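Local structure of transcriptional regulator kdgR (Escherichia coli, 1YSP) at residues E156-A159 with M160-A164; R7-D10 with I11-E15; F149-E152 with R153-E156; V66-A69 with W70-R73; T94-E97 with A98-V102. The protein represses, as a DNA-binding regulator whose C-terminal IclR-type domain this is, genes for transport and catabolism of 2-keto-3-deoxygluconate. All blocks are in the same frame, centred on the assembly; numbering follows the deposited sequence. Where two conformers were deposited one is given.

Contact 1: E156-A159 with M160-A164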
loop_
_atom_site.group_PDB
_atom_site.type_symbol
_atom_site.label_atom_id
_atom_site.label_comp_id
_atom_site.label_asym_id
_atom_site.label_seq_id
_atom_site.Cartn_x
_atom_site.Cartn_y
_atom_site.Cartn_z
ATOM N N GLU A 156 7.608 -10.958 8.898
ATOM C CA GLU A 156 6.618 -12.033 8.661
ATOM C C GLU A 156 5.412 -11.481 7.866
ATOM O O GLU A 156 4.953 -12.084 6.887
ATOM C CB GLU A 156 6.166 -12.620 9.998
ATOM C CG GLU A 156 4.972 -13.597 9.904
ATOM C CD GLU A 156 4.934 -14.646 11.029
ATOM O OE1 GLU A 156 6.008 -15.110 11.481
ATOM O OE2 GLU A 156 3.816 -14.995 11.460
ATOM N N TYR A 157 4.966 -10.272 8.227
ATOM C CA TYR A 157 3.830 -9.623 7.531
ATOM C C TYR A 157 4.200 -9.331 6.089
ATOM O O TYR A 157 3.383 -9.546 5.198
ATOM C CB TYR A 157 3.379 -8.331 8.245
ATOM C CG TYR A 157 2.469 -8.547 9.422
ATOM C CD1 TYR A 157 2.310 -9.819 10.016
ATOM C CD2 TYR A 157 1.798 -7.480 9.993
ATOM C CE1 TYR A 157 1.523 -9.990 11.103
ATOM C CE2 TYR A 157 0.981 -7.660 11.096
ATOM C CZ TYR A 157 0.860 -8.920 11.647
ATOM O OH TYR A 157 0.044 -9.083 12.727
ATOM N N VAL A 158 5.429 -8.891 5.857
ATOM C CA VAL A 158 5.884 -8.537 4.503
ATOM C C VAL A 158 5.935 -9.826 3.661
ATOM O O VAL A 158 5.477 -9.860 2.504
ATOM C CB VAL A 158 7.253 -7.815 4.530
ATOM C CG1 VAL A 158 7.923 -7.782 3.124
ATOM C CG2 VAL A 158 7.115 -6.378 5.144
ATOM N N ALA A 159 6.447 -10.885 4.284
ATOM C CA ALA A 159 6.593 -12.174 3.594
ATOM C C ALA A 159 5.228 -12.717 3.216
ATOM O O ALA A 159 5.023 -13.121 2.051
ATOM C CB ALA A 159 7.378 -13.165 4.464
ATOM N N MET A 160 4.259 -12.628 4.129
ATOM C CA MET A 160 2.902 -13.125 3.791
ATOM C C MET A 160 2.187 -12.237 2.752
ATOM O O MET A 160 1.416 -12.733 1.916
ATOM C CB MET A 160 2.010 -13.217 5.019
ATOM C CG MET A 160 2.481 -14.254 6.066
ATOM S SD MET A 160 1.382 -14.200 7.504
ATOM C CE MET A 160 2.032 -12.833 8.416
ATOM N N LEU A 161 2.378 -10.914 2.852
ATOM C CA LEU A 161 1.845 -9.996 1.790
ATOM C C LEU A 161 2.413 -10.371 0.405
ATOM O O LEU A 161 1.667 -10.398 -0.585
ATOM C CB LEU A 161 2.213 -8.531 2.132
ATOM C CG LEU A 161 1.290 -7.925 3.157
ATOM C CD1 LEU A 161 1.903 -6.569 3.632
ATOM C CD2 LEU A 161 -0.116 -7.703 2.601
ATOM N N HIS A 162 3.722 -10.582 0.333
ATOM C CA HIS A 162 4.386 -10.912 -0.933
ATOM C C HIS A 162 3.841 -12.209 -1.528
ATOM O O HIS A 162 3.544 -12.285 -2.732
ATOM C CB HIS A 162 5.884 -11.001 -0.758
ATOM C CG HIS A 162 6.575 -9.674 -0.841
ATOM N ND1 HIS A 162 6.222 -8.705 -1.765
ATOM C CD2 HIS A 162 7.624 -9.173 -0.153
ATOM C CE1 HIS A 162 7.009 -7.655 -1.613
ATOM N NE2 HIS A 162 7.867 -7.912 -0.645
ATOM N N THR A 163 3.680 -13.219 -0.696
ATOM C CA THR A 163 2.996 -14.474 -1.160
ATOM C C THR A 163 1.620 -14.218 -1.731
ATOM O O THR A 163 1.306 -14.648 -2.868
ATOM C CB THR A 163 2.923 -15.500 0.000
ATOM O OG1 THR A 163 4.253 -15.703 0.478
ATOM C CG2 THR A 163 2.293 -16.848 -0.462
ATOM N N ALA A 164 0.786 -13.514 -0.970
ATOM C CA ALA A 164 -0.570 -13.182 -1.402
ATOM C C ALA A 164 -0.562 -12.392 -2.716
ATOM O O ALA A 164 -1.264 -12.756 -3.698
ATOM C CB ALA A 164 -1.287 -12.367 -0.298
#
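Met160 folds its side chain back over the preceding turn of the helix, and its methyl group lodges between Tyr157 and Glu156. The CE atom of Met160 lies 3.4 Å from CD1 of the Tyr157 ring, which it meets at a slant. It lies equally near CG of Glu156, in the aliphatic part of that extended chain. The last torsion of Met160 is what carries CE there: the chain runs straight to SD and then bends (chi3 -82°). Tyr157 and Met160 lie side by side and point the same way, whereas Glu156 runs across Met160 at an angle. An alanine in place of Met160 would probably open a gap beside the Tyr157 ring and leave CD1 of Tyr157 and CG of Glu156 without the methyl group packed against them. Val158 and His162, one turn apart, are also aligned, with CG1 of Val158 3.6 Å from CD2 of the His162 imidazole. Regular alpha-helical bonds run beneath these pairs, such as Met160 N to Glu156 O at 2.9 Å. The hydroxyl of Tyr157 is engaged by Glu22 and by Arg153. All of this lies on helix 151-172, which packs against the antiparallel sheet. Met160 touches Leu16 and Thr20 of helix 4-20. Leu161 reaches Leu140 and Ile142 of strand 136-142, while Val158 touches Ile125 and His162 touches Val127 of strand 123-130.

Contact 2: R7-D10 with I11-E15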
loop_
_atom_site.group_PDB
_atom_site.type_symbol
_atom_site.label_atom_id
_atom_site.label_comp_id
_atom_site.label_asym_id
_atom_site.label_seq_id
_atom_site.Cartn_x
_atom_site.Cartn_y
_atom_site.Cartn_z
ATOM N N ARG A 7 -11.751 -10.570 -7.297
ATOM C CA ARG A 7 -12.053 -11.973 -6.966
ATOM C C ARG A 7 -10.819 -12.731 -6.443
ATOM O O ARG A 7 -10.896 -13.427 -5.422
ATOM C CB ARG A 7 -12.675 -12.681 -8.165
ATOM C CG ARG A 7 -13.547 -13.882 -7.773
ATOM C CD ARG A 7 -14.418 -14.361 -8.989
ATOM N NE ARG A 7 -15.168 -15.585 -8.650
ATOM C CZ ARG A 7 -15.917 -16.294 -9.506
ATOM N NH1 ARG A 7 -16.043 -15.929 -10.785
ATOM N NH2 ARG A 7 -16.537 -17.384 -9.087
ATOM N N SER A 8 -9.668 -12.531 -7.092
ATOM C CA SER A 8 -8.414 -13.212 -6.656
ATOM C C SER A 8 -7.923 -12.615 -5.364
ATOM O O SER A 8 -7.379 -13.334 -4.509
ATOM C CB SER A 8 -7.291 -13.065 -7.676
ATOM O OG SER A 8 -7.518 -13.882 -8.823
ATOM N N ALA A 9 -8.014 -11.284 -5.274
ATOM C CA ALA A 9 -7.572 -10.576 -4.077
ATOM C C ALA A 9 -8.424 -11.017 -2.895
ATOM O O ALA A 9 -7.894 -11.238 -1.822
ATOM C CB ALA A 9 -7.722 -9.084 -4.275
ATOM N N ASP A 10 -9.738 -11.139 -3.101
ATOM C CA ASP A 10 -10.653 -11.471 -2.012
ATOM C C ASP A 10 -10.209 -12.746 -1.294
ATOM O O ASP A 10 -10.220 -12.802 -0.034
ATOM C CB ASP A 10 -12.105 -11.600 -2.521
ATOM C CG ASP A 10 -13.045 -12.130 -1.440
ATOM O OD1 ASP A 10 -13.298 -11.411 -0.435
ATOM O OD2 ASP A 10 -13.503 -13.302 -1.578
ATOM N N ILE A 11 -9.832 -13.764 -2.090
ATOM C CA ILE A 11 -9.349 -15.038 -1.571
ATOM C C ILE A 11 -8.063 -14.920 -0.746
ATOM O O ILE A 11 -7.938 -15.483 0.343
ATOM C CB ILE A 11 -9.143 -16.083 -2.767
ATOM C CG1 ILE A 11 -10.523 -16.419 -3.369
ATOM C CG2 ILE A 11 -8.396 -17.329 -2.323
ATOM C CD1 ILE A 11 -10.480 -16.780 -4.871
ATOM N N GLN A 12 -7.106 -14.174 -1.281
ATOM C CA GLN A 12 -5.820 -14.045 -0.621
ATOM C C GLN A 12 -5.909 -13.129 0.605
ATOM O O GLN A 12 -5.175 -13.335 1.603
ATOM C CB GLN A 12 -4.757 -13.555 -1.618
ATOM C CG GLN A 12 -4.539 -14.495 -2.794
ATOM C CD GLN A 12 -4.089 -15.864 -2.357
ATOM O OE1 GLN A 12 -3.312 -16.006 -1.399
ATOM N NE2 GLN A 12 -4.580 -16.905 -3.054
ATOM N N MET A 13 -6.808 -12.167 0.540
ATOM C CA MET A 13 -7.050 -11.254 1.696
ATOM C C MET A 13 -7.728 -11.991 2.853
ATOM O O MET A 13 -7.403 -11.809 4.028
ATOM C CB MET A 13 -7.868 -10.063 1.256
ATOM C CG MET A 13 -7.075 -9.076 0.312
ATOM S SD MET A 13 -8.160 -7.881 -0.488
ATOM C CE MET A 13 -8.620 -6.795 0.867
ATOM N N ARG A 14 -8.704 -12.841 2.512
ATOM C CA ARG A 14 -9.325 -13.680 3.550
ATOM C C ARG A 14 -8.295 -14.606 4.195
ATOM O O ARG A 14 -8.284 -14.746 5.429
ATOM C CB ARG A 14 -10.577 -14.415 3.025
ATOM C CG ARG A 14 -11.743 -13.466 2.702
ATOM C CD ARG A 14 -12.816 -14.107 1.747
ATOM N NE ARG A 14 -13.933 -13.186 1.600
ATOM C CZ ARG A 14 -14.996 -13.125 2.386
ATOM N NH1 ARG A 14 -15.165 -13.989 3.368
ATOM N NH2 ARG A 14 -15.898 -12.199 2.174
ATOM N N GLU A 15 -7.374 -15.149 3.391
ATOM C CA GLU A 15 -6.231 -15.905 3.898
ATOM C C GLU A 15 -5.267 -15.114 4.863
ATOM O O GLU A 15 -4.869 -15.604 5.934
ATOM C CB GLU A 15 -5.486 -16.573 2.745
ATOM C CG GLU A 15 -4.282 -17.421 3.147
ATOM C CD GLU A 15 -4.629 -18.819 3.700
ATOM O OE1 GLU A 15 -5.766 -19.094 4.151
ATOM O OE2 GLU A 15 -3.719 -19.653 3.670
#
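Asp10 and Arg14, one helical turn apart, are joined by a salt bridge. NE of Arg14 donates to OD1 of Asp10 at 2.8 Å with an N-H...O angle of 163°. The oxygen sits at the edge of the guanidinium group, in its plane, and is met on its syn side, somewhat out of the carboxylate plane. The two flat groups are turned 63° apart. CG of Asp10 stands trans to the backbone N (chi1 172°), and the Arg14 chain, extended from CG to NE, brings NE to the carboxylate. OD1 of Asp10 also accepts a hydrogen bond from His38, which ties the pair to the sheet. An asparagine in place of Asp10 would probably leave the Arg14 charge without its mate and weaken the tie to His38. Ile11 rests on the turn before it, with CD1 3.4 Å from the carbonyl O of Arg7. On another side of the helix, SD of Met13 lies 4.0 Å from CB of Ala9, and the backbone bond from Met13 N to Ala9 O is 2.8 Å long. All of this lies on helix 4-20. Ala9 and Gln12 pack on Ile168 of helix 151-172, Met13 lies on Ile24 and Leu26 of strand 24-30, and Asp10 and Arg14 touch Ile40 of strand 33-40.

Contact 3: F149-E152 with R153-E156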
loop_
_atom_site.group_PDB
_atom_site.type_symbol
_atom_site.label_atom_id
_atom_site.label_comp_id
_atom_site.label_asym_id
_atom_site.label_seq_id
_atom_site.Cartn_x
_atom_site.Cartn_y
_atom_site.Cartn_z
ATOM N N PHE A 149 5.690 -3.398 18.403
ATOM C CA PHE A 149 6.515 -3.436 17.206
ATOM C C PHE A 149 7.652 -4.430 17.326
ATOM O O PHE A 149 8.406 -4.462 18.314
ATOM C CB PHE A 149 7.038 -2.055 16.789
ATOM C CG PHE A 149 7.676 -2.048 15.423
ATOM C CD1 PHE A 149 6.886 -2.046 14.279
ATOM C CD2 PHE A 149 9.063 -2.088 15.284
ATOM C CE1 PHE A 149 7.462 -2.073 13.013
ATOM C CE2 PHE A 149 9.652 -2.114 14.020
ATOM C CZ PHE A 149 8.846 -2.101 12.880
ATOM N N SER A 150 7.771 -5.236 16.281
ATOM C CA SER A 150 8.705 -6.313 16.233
ATOM C C SER A 150 9.203 -6.203 14.803
ATOM O O SER A 150 8.385 -6.081 13.872
ATOM C CB SER A 150 7.912 -7.611 16.447
ATOM O OG SER A 150 8.677 -8.740 16.141
ATOM N N GLU A 151 10.517 -6.193 14.616
ATOM C CA GLU A 151 11.036 -6.307 13.265
ATOM C C GLU A 151 10.586 -7.661 12.742
ATOM O O GLU A 151 10.327 -7.817 11.556
ATOM C CB GLU A 151 12.565 -6.199 13.222
ATOM C CG GLU A 151 13.149 -6.092 11.803
ATOM C CD GLU A 151 12.555 -4.945 10.964
ATOM O OE1 GLU A 151 12.294 -3.837 11.507
ATOM O OE2 GLU A 151 12.352 -5.167 9.747
ATOM N N GLU A 152 10.495 -8.636 13.654
ATOM C CA GLU A 152 10.050 -9.976 13.302
ATOM C C GLU A 152 8.609 -9.983 12.813
ATOM O O GLU A 152 8.320 -10.653 11.810
ATOM C CB GLU A 152 10.238 -10.970 14.456
ATOM C CG GLU A 152 11.656 -11.420 14.605
ATOM C CD GLU A 152 12.445 -10.521 15.549
ATOM O OE1 GLU A 152 11.857 -9.563 16.115
ATOM O OE2 GLU A 152 13.663 -10.781 15.724
ATOM N N ARG A 153 7.715 -9.262 13.487
ATOM C CA ARG A 153 6.329 -9.206 12.996
ATOM C C ARG A 153 6.293 -8.530 11.608
ATOM O O ARG A 153 5.664 -9.038 10.674
ATOM C CB ARG A 153 5.380 -8.479 13.951
ATOM C CG ARG A 153 3.911 -8.527 13.508
ATOM C CD ARG A 153 2.972 -7.795 14.450
ATOM N NE ARG A 153 3.016 -8.385 15.791
ATOM C CZ ARG A 153 2.195 -9.334 16.229
ATOM N NH1 ARG A 153 1.228 -9.838 15.447
ATOM N NH2 ARG A 153 2.359 -9.803 17.464
ATOM N N LEU A 154 7.002 -7.400 11.489
ATOM C CA LEU A 154 7.073 -6.700 10.186
ATOM C C LEU A 154 7.547 -7.631 9.052
ATOM O O LEU A 154 6.896 -7.729 8.006
ATOM C CB LEU A 154 8.000 -5.496 10.315
ATOM C CG LEU A 154 8.373 -4.822 8.992
ATOM C CD1 LEU A 154 7.123 -4.246 8.410
ATOM C CD2 LEU A 154 9.397 -3.740 9.256
ATOM N N GLN A 155 8.667 -8.321 9.257
ATOM C CA GLN A 155 9.201 -9.198 8.227
ATOM C C GLN A 155 8.253 -10.379 7.888
ATOM O O GLN A 155 8.104 -10.738 6.709
ATOM C CB GLN A 155 10.654 -9.633 8.553
ATOM C CG GLN A 155 11.715 -8.465 8.469
ATOM C CD GLN A 155 11.851 -7.823 7.066
ATOM O OE1 GLN A 155 11.977 -8.531 6.053
ATOM N NE2 GLN A 155 11.831 -6.472 7.007
ATOM N N GLU A 156 7.608 -10.958 8.898
ATOM C CA GLU A 156 6.618 -12.033 8.661
ATOM C C GLU A 156 5.412 -11.481 7.866
ATOM O O GLU A 156 4.953 -12.084 6.887
ATOM C CB GLU A 156 6.166 -12.620 9.998
ATOM C CG GLU A 156 4.972 -13.597 9.904
ATOM C CD GLU A 156 4.934 -14.646 11.029
ATOM O OE1 GLU A 156 6.008 -15.110 11.481
ATOM O OE2 GLU A 156 3.816 -14.995 11.460
#
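Ser150 caps the start of helix 151-172, and Glu151 and Gln155 join across its first turn. Ser150 is the N-cap residue. Its OG accepts from Arg153 N at 2.9 Å, which satisfies an N-H at the start of the helix, where earlier helical carbonyls are lacking. The same OG gives a weak hydrogen bond to OE1 of Glu152. The first backbone bond of the helix runs from Leu154 N to Ser150 O at 3.1 Å.

Glu151 can be followed outward. From CB, CG leaves trans to the backbone N, and the chain then bends (chi2 55°), which swings the carboxylate back toward the residues that follow. CD of Glu151 comes to 3.8 Å from CD2 of Leu154. OE1 lies at a similar range from that methyl, at 3.7 Å from Leu154 CD2, and OE2 comes closer still, to 3.3 Å from the same Leu154 CD2. OE2 also accepts from NE2 of Gln155. Carboxylate and amide are turned 26° from each other, and the two side chains run alongside one another. The carboxylate thus lies beside one methyl of Leu154 and is bonded to Gln155.

The Phe149 ring comes near Leu154 CD2 in one of its two conformers, so that contact is less certain. Leu154 is buried and touches Ile125 of strand 123-130 and Tyr111. Arg153 sends NH1 to the hydroxyl of Tyr157, one turn on. The bond between Glu151 OE2 and Gln155 NE2 measures 3.1 Å; the oxygen is met nearly in line with its C-O bond and lies 16° out of the amide plane.

Contact 4: V66-A69 with W70-R73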
loop_
_atom_site.group_PDB
_atom_site.type_symbol
_atom_site.label_atom_id
_atom_site.label_comp_id
_atom_site.label_asym_id
_atom_site.label_seq_id
_atom_site.Cartn_x
_atom_site.Cartn_y
_atom_site.Cartn_z
ATOM N N VAL A 66 3.312 2.428 -2.631
ATOM C CA VAL A 66 3.656 1.355 -3.567
ATOM C C VAL A 66 3.081 1.577 -4.964
ATOM O O VAL A 66 3.655 1.068 -5.925
ATOM C CB VAL A 66 3.309 -0.126 -3.032
ATOM C CG1 VAL A 66 3.938 -0.420 -1.601
ATOM C CG2 VAL A 66 1.873 -0.424 -3.124
ATOM N N LEU A 67 1.994 2.334 -5.091
ATOM C CA LEU A 67 1.394 2.676 -6.416
ATOM C C LEU A 67 2.244 3.671 -7.207
ATOM O O LEU A 67 2.136 3.766 -8.438
ATOM C CB LEU A 67 0.008 3.251 -6.271
ATOM C CG LEU A 67 -1.128 2.297 -5.923
ATOM C CD1 LEU A 67 -2.303 3.094 -5.347
ATOM C CD2 LEU A 67 -1.536 1.471 -7.168
ATOM N N LEU A 68 3.070 4.401 -6.486
ATOM C CA LEU A 68 4.052 5.326 -7.086
ATOM C C LEU A 68 5.463 4.837 -7.240
ATOM O O LEU A 68 6.161 5.307 -8.163
ATOM C CB LEU A 68 4.105 6.647 -6.269
ATOM C CG LEU A 68 2.781 7.406 -6.136
ATOM C CD1 LEU A 68 2.947 8.695 -5.210
ATOM C CD2 LEU A 68 2.112 7.808 -7.496
ATOM N N ALA A 69 5.949 3.979 -6.326
ATOM C CA ALA A 69 7.381 3.648 -6.229
ATOM C C ALA A 69 8.015 2.989 -7.460
ATOM O O ALA A 69 9.187 3.202 -7.722
ATOM C CB ALA A 69 7.718 2.854 -4.954
ATOM N N TRP A 70 7.258 2.200 -8.201
ATOM C CA TRP A 70 7.826 1.547 -9.399
ATOM C C TRP A 70 7.561 2.343 -10.714
ATOM O O TRP A 70 7.927 1.883 -11.822
ATOM C CB TRP A 70 7.283 0.105 -9.520
ATOM C CG TRP A 70 7.908 -0.857 -8.523
ATOM C CD1 TRP A 70 8.949 -1.700 -8.755
ATOM C CD2 TRP A 70 7.551 -1.032 -7.133
ATOM N NE1 TRP A 70 9.287 -2.363 -7.598
ATOM C CE2 TRP A 70 8.420 -1.998 -6.600
ATOM C CE3 TRP A 70 6.576 -0.462 -6.297
ATOM C CZ2 TRP A 70 8.354 -2.415 -5.266
ATOM C CZ3 TRP A 70 6.494 -0.892 -4.967
ATOM C CH2 TRP A 70 7.397 -1.850 -4.472
ATOM N N ARG A 71 6.929 3.506 -10.593
ATOM C CA ARG A 71 6.489 4.271 -11.765
ATOM C C ARG A 71 7.590 5.124 -12.324
ATOM O O ARG A 71 8.551 5.448 -11.609
ATOM C CB ARG A 71 5.310 5.176 -11.442
ATOM C CG ARG A 71 4.001 4.520 -11.501
ATOM C CD ARG A 71 2.973 5.592 -11.631
ATOM N NE ARG A 71 1.743 5.217 -10.972
ATOM C CZ ARG A 71 0.728 4.587 -11.552
ATOM N NH1 ARG A 71 -0.343 4.291 -10.827
ATOM N NH2 ARG A 71 0.767 4.249 -12.840
ATOM N N ASP A 72 7.453 5.467 -13.620
ATOM C CA ASP A 72 8.347 6.432 -14.258
ATOM C C ASP A 72 8.285 7.680 -13.381
ATOM O O ASP A 72 7.194 8.159 -13.059
ATOM C CB ASP A 72 7.911 6.715 -15.717
ATOM C CG ASP A 72 8.673 7.899 -16.373
ATOM O OD1 ASP A 72 9.932 7.952 -16.318
ATOM O OD2 ASP A 72 7.995 8.778 -16.961
ATOM N N ARG A 73 9.453 8.171 -12.972
ATOM C CA ARG A 73 9.545 9.295 -12.044
ATOM C C ARG A 73 9.015 10.618 -12.631
ATOM O O ARG A 73 8.832 11.611 -11.905
ATOM C CB ARG A 73 10.982 9.467 -11.558
ATOM C CG ARG A 73 11.096 10.225 -10.227
ATOM C CD ARG A 73 11.417 9.307 -9.020
ATOM N NE ARG A 73 10.554 8.123 -8.951
ATOM C CZ ARG A 73 10.644 7.162 -8.030
ATOM N NH1 ARG A 73 11.559 7.225 -7.057
ATOM N NH2 ARG A 73 9.805 6.124 -8.077
HETATM O O HOH W 1 4.621 1.897 -8.508
#
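Trp70 brings CE3 and CZ3 of its indole up to Val66 and Ala69, with Val66 at the ring edge. Its CZ3 lies 3.8 Å from CB of Val66, and CE3 is equally far from CB of Ala69. The carbonyl O of Val66 lies near the ring plane, 3.3 Å from CE3 of Trp70. Two guanidinium groups come back to the same turn. NE of Arg71 lies 2.9 Å from O of Leu67. Arg73 bends at chi2 and at chi3 (-49°), which brings its guanidinium group back to Ala69. There NH2 makes a weak hydrogen bond to Ala69 O, which sits at the group's edge. Its NH1 forms a salt bridge with Asp104.

This is the C-terminal end of helix 62-69, where the chain leaves the helix and turns into helix 73-80. Arg71 N bonds to Leu68 O, three residues back, at 3.1 Å. The donor stands well above the carbonyl plane, 55° out of it. Trp70 N gives its proton to a water at 2.7 Å. That water donates in turn to Val66 O, so it spans the step that a regular helix would close directly. Asp72 then takes the N-cap position of the next helix, its OD2 accepting a weak bond from Glu75 N.

Further out, helix 96-109 covers one flank: Leu68 and Arg73 touch Leu103, Ala69 touches Val106, and Trp70 touches Arg107. Arg71 packs on Val76 and Ile79 of helix 73-80.

Contact 5: T94-E97 with A98-V102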
loop_
_atom_site.group_PDB
_atom_site.type_symbol
_atom_site.label_atom_id
_atom_site.label_comp_id
_atom_site.label_asym_id
_atom_site.label_seq_id
_atom_site.Cartn_x
_atom_site.Cartn_y
_atom_site.Cartn_z
ATOM N N THR A 94 5.521 15.719 3.542
ATOM C CA THR A 94 4.649 16.791 3.021
ATOM C C THR A 94 5.237 17.627 1.888
ATOM O O THR A 94 4.832 18.800 1.694
ATOM C CB THR A 94 4.173 17.733 4.183
ATOM O OG1 THR A 94 5.322 18.211 4.902
ATOM C CG2 THR A 94 3.288 16.930 5.164
ATOM N N SER A 95 6.131 17.025 1.081
ATOM C CA SER A 95 6.458 17.592 -0.232
ATOM C C SER A 95 6.843 16.491 -1.195
ATOM O O SER A 95 7.290 15.410 -0.773
ATOM C CB SER A 95 7.639 18.576 -0.152
ATOM O OG SER A 95 8.843 17.984 0.346
ATOM N N THR A 96 6.767 16.789 -2.497
ATOM C CA THR A 96 7.259 15.825 -3.506
ATOM C C THR A 96 8.736 15.580 -3.327
ATOM O O THR A 96 9.198 14.439 -3.440
ATOM C CB THR A 96 6.940 16.332 -4.909
ATOM O OG1 THR A 96 5.521 16.502 -4.981
ATOM C CG2 THR A 96 7.427 15.349 -6.001
ATOM N N GLU A 97 9.473 16.652 -2.986
ATOM C CA GLU A 97 10.914 16.557 -2.818
ATOM C C GLU A 97 11.299 15.629 -1.678
ATOM O O GLU A 97 12.229 14.825 -1.827
ATOM C CB GLU A 97 11.487 17.959 -2.590
ATOM C CG GLU A 97 11.432 18.899 -3.818
ATOM C CD GLU A 97 10.053 19.569 -4.064
ATOM O OE1 GLU A 97 9.121 19.484 -3.213
ATOM O OE2 GLU A 97 9.904 20.177 -5.145
ATOM N N ALA A 98 10.568 15.697 -0.555
ATOM C CA ALA A 98 10.725 14.722 0.548
ATOM C C ALA A 98 10.229 13.289 0.216
ATOM O O ALA A 98 10.756 12.274 0.751
ATOM C CB ALA A 98 10.094 15.241 1.842
ATOM N N LEU A 99 9.229 13.178 -0.663
ATOM C CA LEU A 99 8.641 11.844 -0.943
ATOM C C LEU A 99 9.467 10.978 -1.872
ATOM O O LEU A 99 9.478 9.727 -1.729
ATOM C CB LEU A 99 7.204 11.994 -1.535
ATOM C CG LEU A 99 6.352 10.748 -1.790
ATOM C CD1 LEU A 99 6.032 10.022 -0.487
ATOM C CD2 LEU A 99 5.029 11.190 -2.540
ATOM N N LEU A 100 10.107 11.625 -2.851
ATOM C CA LEU A 100 10.829 10.867 -3.895
ATOM C C LEU A 100 11.914 9.971 -3.297
ATOM O O LEU A 100 11.982 8.780 -3.632
ATOM C CB LEU A 100 11.328 11.786 -5.017
ATOM C CG LEU A 100 10.196 12.416 -5.875
ATOM C CD1 LEU A 100 10.735 13.234 -7.058
ATOM C CD2 LEU A 100 9.180 11.447 -6.391
ATOM N N PRO A 101 12.718 10.475 -2.340
ATOM C CA PRO A 101 13.660 9.561 -1.669
ATOM C C PRO A 101 12.952 8.430 -0.895
ATOM O O PRO A 101 13.462 7.323 -0.825
ATOM C CB PRO A 101 14.443 10.497 -0.705
ATOM C CG PRO A 101 14.374 11.827 -1.356
ATOM C CD PRO A 101 12.912 11.860 -1.858
ATOM N N VAL A 102 11.778 8.693 -0.323
ATOM C CA VAL A 102 11.046 7.603 0.354
ATOM C C VAL A 102 10.632 6.516 -0.677
ATOM O O VAL A 102 10.769 5.296 -0.439
ATOM C CB VAL A 102 9.849 8.181 1.137
ATOM C CG1 VAL A 102 8.872 7.085 1.577
ATOM C CG2 VAL A 102 10.364 9.015 2.354
#
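Thr96 and Leu100 form the closely packed side of this turn. They lie side by side and point the same way, with CG2 of Thr96 4.0 Å from CG of Leu100. Thr96 OG1 sits on the other branch and is hydrogen-bonded to the hydroxyl of Tyr85. Both residues pack on helix 73-80: Thr96 lies on Leu80, and Leu100 on Val76 and Lys77. Leu99, which is buried, adds contacts to Leu80 and Tyr59. Beneath them Leu100 N bonds to Thr96 O at 3.0 Å.

The turn is the N-terminal start of helix 96-109, with Ser95 as its N-cap. OG of Ser95 accepts from Ala98 N at 3.0 Å with an angle of 160°. It can do so because OG stands between the backbone N and the carbonyl carbon (chi1 60°), within reach of Ala98 N.

The other side is looser and faces solvent. Glu97, Ala98 and Pro101 are all exposed there. CB of Ala98 lies 3.4 Å from OG of Ser95 and also touches Ile93. Pro101 has no N-H to give, and the helix is kinked at this point. Its CD ring carbon comes to 3.0 Å from Glu97 O, the carbonyl that a regular helix would use at this step.

Overall arrangement
Along the chain the order is contact 2, contact 4, contact 5, contact 3, contact 1. Contacts 1 and 3 share helix 151-172 and Glu156, with centres 11 Å apart. Contact 2 lies on helix 4-20, which packs beside that helix; it touches contact 1 between Gln12 and Ala164, with centres 13 Å apart. The first and last helices of the modelled chain thus meet against the antiparallel sheet. Contacts 4 and 5 have centres 12 Å apart, where helices 62-69 and 96-109 meet near helix 73-80. Contacts 2 and 5 are farthest apart, about 32 Å between centres and on opposite sides of the chain's centre. The contacts thus fall into two helical groups of the C-terminal, GAF-clan domain.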